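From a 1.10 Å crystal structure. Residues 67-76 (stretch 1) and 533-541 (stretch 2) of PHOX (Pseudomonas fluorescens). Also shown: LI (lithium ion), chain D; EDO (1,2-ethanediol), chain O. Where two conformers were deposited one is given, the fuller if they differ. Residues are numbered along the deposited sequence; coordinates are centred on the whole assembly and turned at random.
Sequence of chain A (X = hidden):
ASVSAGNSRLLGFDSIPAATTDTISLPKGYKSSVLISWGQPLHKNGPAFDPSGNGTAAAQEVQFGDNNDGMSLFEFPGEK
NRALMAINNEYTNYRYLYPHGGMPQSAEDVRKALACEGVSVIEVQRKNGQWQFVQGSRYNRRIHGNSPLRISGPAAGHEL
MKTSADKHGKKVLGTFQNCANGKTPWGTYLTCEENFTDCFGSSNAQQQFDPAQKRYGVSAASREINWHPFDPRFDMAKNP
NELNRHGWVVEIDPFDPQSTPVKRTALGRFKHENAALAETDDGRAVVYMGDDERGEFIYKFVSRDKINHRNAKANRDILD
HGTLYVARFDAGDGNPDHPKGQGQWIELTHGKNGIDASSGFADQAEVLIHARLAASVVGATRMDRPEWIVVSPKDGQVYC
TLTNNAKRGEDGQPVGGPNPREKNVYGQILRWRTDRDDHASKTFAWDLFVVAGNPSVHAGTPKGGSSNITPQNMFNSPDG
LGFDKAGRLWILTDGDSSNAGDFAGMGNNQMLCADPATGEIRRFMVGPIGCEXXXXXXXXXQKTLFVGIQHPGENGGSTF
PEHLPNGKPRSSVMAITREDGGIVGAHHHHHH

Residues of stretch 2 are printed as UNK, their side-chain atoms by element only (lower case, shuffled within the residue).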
# COMPACT_ATOMS: atom_id res chain seq x y z
N ASN A 67 -3.29 12.19 3.48
CA ASN A 67 -3.48 10.77 3.72
C ASN A 67 -2.22 9.95 3.43
O ASN A 67 -2.25 8.99 2.65
CB ASN A 67 -4.72 10.26 3.00
CG ASN A 67 -6.00 10.78 3.63
OD1 ASN A 67 -5.99 11.28 4.76
ND2 ASN A 67 -7.11 10.67 2.92
N ASN A 68 -1.18 10.19 4.21
CA ASN A 68 0.08 9.50 3.99
C ASN A 68 -0.04 8.02 4.31
O ASN A 68 -0.83 7.60 5.16
CB ASN A 68 1.24 10.15 4.76
CG ASN A 68 0.96 10.34 6.24
OD1 ASN A 68 0.90 11.48 6.69
ND2 ASN A 68 1.21 9.29 7.01
N ASP A 69 0.60 7.22 3.45
CA ASP A 69 0.34 5.80 3.39
C ASP A 69 1.70 5.06 3.37
O ASP A 69 2.54 5.30 4.24
CB ASP A 69 -0.56 5.51 2.17
CG ASP A 69 -1.38 4.25 2.32
OD1 ASP A 69 -0.93 3.31 3.01
OD2 ASP A 69 -2.48 4.18 1.70
N GLY A 70 1.96 4.21 2.38
CA GLY A 70 3.23 3.49 2.36
C GLY A 70 4.42 4.42 2.23
O GLY A 70 4.32 5.49 1.64
N MET A 71 5.56 3.98 2.76
CA MET A 71 6.77 4.79 2.76
C MET A 71 8.00 3.93 2.96
O MET A 71 7.96 2.88 3.61
CB MET A 71 6.70 5.86 3.86
CG MET A 71 6.52 5.30 5.25
SD MET A 71 6.32 6.64 6.45
CE MET A 71 6.04 5.71 7.94
N SER A 72 9.11 4.43 2.45
CA SER A 72 10.41 3.82 2.66
C SER A 72 11.42 4.88 3.09
O SER A 72 11.36 6.03 2.65
CB SER A 72 10.92 3.15 1.38
OG SER A 72 10.15 2.02 1.01
N LEU A 73 12.42 4.42 3.84
CA LEU A 73 13.56 5.23 4.23
C LEU A 73 14.81 4.72 3.51
O LEU A 73 15.07 3.52 3.45
CB LEU A 73 13.74 5.17 5.76
CG LEU A 73 14.89 5.99 6.32
CD1 LEU A 73 14.57 6.50 7.72
CD2 LEU A 73 16.20 5.22 6.34
N PHE A 74 15.57 5.67 2.96
CA PHE A 74 16.81 5.41 2.24
C PHE A 74 17.96 6.03 3.01
O PHE A 74 18.02 7.24 3.19
CB PHE A 74 16.74 6.02 0.84
CG PHE A 74 15.71 5.39 -0.05
CD1 PHE A 74 14.37 5.77 0.03
CD2 PHE A 74 16.07 4.41 -0.95
CE1 PHE A 74 13.42 5.15 -0.77
CE2 PHE A 74 15.11 3.79 -1.75
CZ PHE A 74 13.79 4.16 -1.65
N GLU A 75 18.90 5.20 3.44
CA GLU A 75 20.19 5.64 3.99
C GLU A 75 20.83 6.64 3.05
O GLU A 75 20.87 6.39 1.86
CB GLU A 75 21.13 4.44 4.11
CG GLU A 75 20.75 3.46 5.21
CD GLU A 75 21.42 2.11 5.04
OE1 GLU A 75 22.64 2.01 5.31
OE2 GLU A 75 20.73 1.15 4.65
N PHE A 76 21.39 7.72 3.57
CA PHE A 76 22.07 8.69 2.74
C PHE A 76 23.54 8.29 2.61
O PHE A 76 24.25 8.23 3.60
CB PHE A 76 21.94 10.08 3.35
CG PHE A 76 22.14 11.19 2.37
CD1 PHE A 76 23.41 11.53 1.94
CD2 PHE A 76 21.06 11.84 1.80
CE1 PHE A 76 23.61 12.50 0.98
CE2 PHE A 76 21.24 12.83 0.85
CZ PHE A 76 22.52 13.17 0.45
N UNK A 533 -3.84 2.92 10.65
CA UNK A 533 -2.41 2.90 10.91
C UNK A 533 -1.76 2.25 9.69
O UNK A 533 -2.15 1.14 9.31
c UNK A 533 -2.11 2.10 12.19
c UNK A 533 -2.75 2.78 13.39
c UNK A 533 -0.61 1.95 12.40
N UNK A 534 -0.87 2.98 9.02
CA UNK A 534 -0.37 2.55 7.73
C UNK A 534 0.97 3.22 7.46
O UNK A 534 1.19 4.35 7.89
c UNK A 534 -1.61 4.32 6.44
o UNK A 534 -0.96 2.20 5.41
c UNK A 534 -1.38 2.83 6.63
N UNK A 535 1.84 2.54 6.73
CA UNK A 535 3.18 3.05 6.48
C UNK A 535 4.11 2.68 7.61
O UNK A 535 3.82 2.94 8.78
N UNK A 536 5.23 2.05 7.27
CA UNK A 536 6.23 1.71 8.27
C UNK A 536 7.62 1.75 7.66
O UNK A 536 7.84 1.28 6.55
c UNK A 536 5.95 0.34 8.93
c UNK A 536 5.90 -0.79 7.90
c UNK A 536 6.95 0.05 10.04
c UNK A 536 6.56 -1.11 10.91
N UNK A 537 8.55 2.37 8.38
CA UNK A 537 9.97 2.37 8.03
C UNK A 537 10.77 2.40 9.33
O UNK A 537 10.28 2.89 10.33
c UNK A 537 10.34 3.62 7.22
o UNK A 537 9.59 3.71 6.02
N UNK A 538 12.01 1.92 9.29
CA UNK A 538 12.91 2.02 10.42
C UNK A 538 14.11 2.87 10.05
O UNK A 538 14.63 2.78 8.94
c UNK A 538 11.39 -0.91 10.74
c UNK A 538 12.16 -0.22 12.88
c UNK A 538 10.34 -1.59 11.33
c UNK A 538 13.36 0.63 10.86
c UNK A 538 11.11 -0.89 13.48
c UNK A 538 12.28 -0.18 11.50
c UNK A 538 10.21 -1.60 12.71
N UNK A 539 14.67 3.57 11.03
CA UNK A 539 16.02 4.07 10.88
C UNK A 539 16.96 2.88 10.72
O UNK A 539 16.70 1.79 11.24
o UNK A 539 16.31 4.12 13.28
c UNK A 539 16.41 4.90 12.10
N UNK A 540 18.14 3.11 10.12
CA UNK A 540 19.06 1.98 9.95
C UNK A 540 19.46 1.32 11.27
O UNK A 540 19.52 0.09 11.34
c UNK A 540 19.61 3.68 8.39
c UNK A 540 20.25 2.62 9.22
c UNK A 540 18.51 4.25 9.25
N UNK A 541 19.59 2.11 12.33
CA UNK A 541 19.96 1.58 13.63
C UNK A 541 18.79 0.97 14.42
O UNK A 541 19.02 0.42 15.49
o UNK A 541 18.59 3.76 14.72
c UNK A 541 20.71 2.63 14.47
c UNK A 541 19.82 3.78 14.94
o UNK A 541 20.37 4.74 15.53
LI LI D . -2.94 2.13 2.35
C1 EDO O . 19.57 2.38 2.11
O1 EDO O . 18.55 2.47 3.25
C2 EDO O . 18.81 2.25 0.78
O2 EDO O . 19.56 2.89 -0.27
O HOH W 1 5.65 1.57 4.34
O HOH W 2 -4.23 2.29 1.89
O HOH W 3 -1.74 0.77 2.35

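Position 533 carries three side-chain carbons, one bonded to CA and bearing the other two. This fork at the first carbon, without a heteroatom, is that of Val533, which makes no contact with stretch 1.

At position 534 the first carbon bears one oxygen and one carbon, the branching of threonine. The oxygen lies 2.6 Å from Asp69 OD1. In Thr534, therefore, OG1 donates a hydrogen bond to Asp69 OD1, while CG2 lies 3.6 Å from Asn68 O, a buried carbonyl oxygen without a polar partner in the model.

Position 535 has no side-chain atoms and is Gly535. Its CA sits 4.1 Å from Gly70 CA and 3.2 Å from Asp69 O, forming a CA-H...O contact. A CB here would fall 2.3 Å from Asp69 O, a clash, and the phi/psi of 85/127 would also jam it against the preceding carbonyl oxygen. Met71 CE covers the backbone, 3.6 Å from Gly535 C.

Four carbons at position 536, forked at the first with one arm two carbons long, define Ile536. Its CA-to-CB bond points away from stretch 1, so its contact is made by the backbone: Ile536 O is 3.3 Å from Met71 O, two acceptors that cannot bond directly.

Position 537 has one carbon followed by one oxygen, and that oxygen lies 3.0 Å from Met71 O. The side chain fits serine, and Ser537 points toward stretch 1, its CB 4.0 Å from Leu73 CB.

A carbon leading to a six-carbon ring, with no oxygen attached to it, marks position 538 as Phe538. The side chain points away, leaving Phe538 O to meet Leu73 CD2 at 3.9 Å.

Position 539 again has one carbon and one oxygen. Ser539 also points away, but its CA lies 4.2 Å from Leu73 CD1.

At position 540 three carbons close a ring onto the backbone N, which only proline does. Pro540 packs its CD 3.8 Å from Leu73 CD2 and its CG 3.4 Å from Glu75 CG.

Position 541 has two carbons, the second carrying two oxygens: Asp541. It does not reach stretch 1, but its OD1 accepts a 2.7 Å hydrogen bond from Ser539 OG.

The strands run nearly parallel, at 14°, and approach most closely where the glycines meet. Water 1 accepts hydrogen bonds from Met71 N (2.9 Å) and Ile536 N (3.0 Å), bridging the backbones. Asp69 binds lithium through OD1 (2.4 Å) and OD2 (2.2 Å), so OD1 serves both the ion and Thr534. Farther along, Leu73 and Pro540 provide apolar packing.

Stretch 2 533-541: VTGISFSPD
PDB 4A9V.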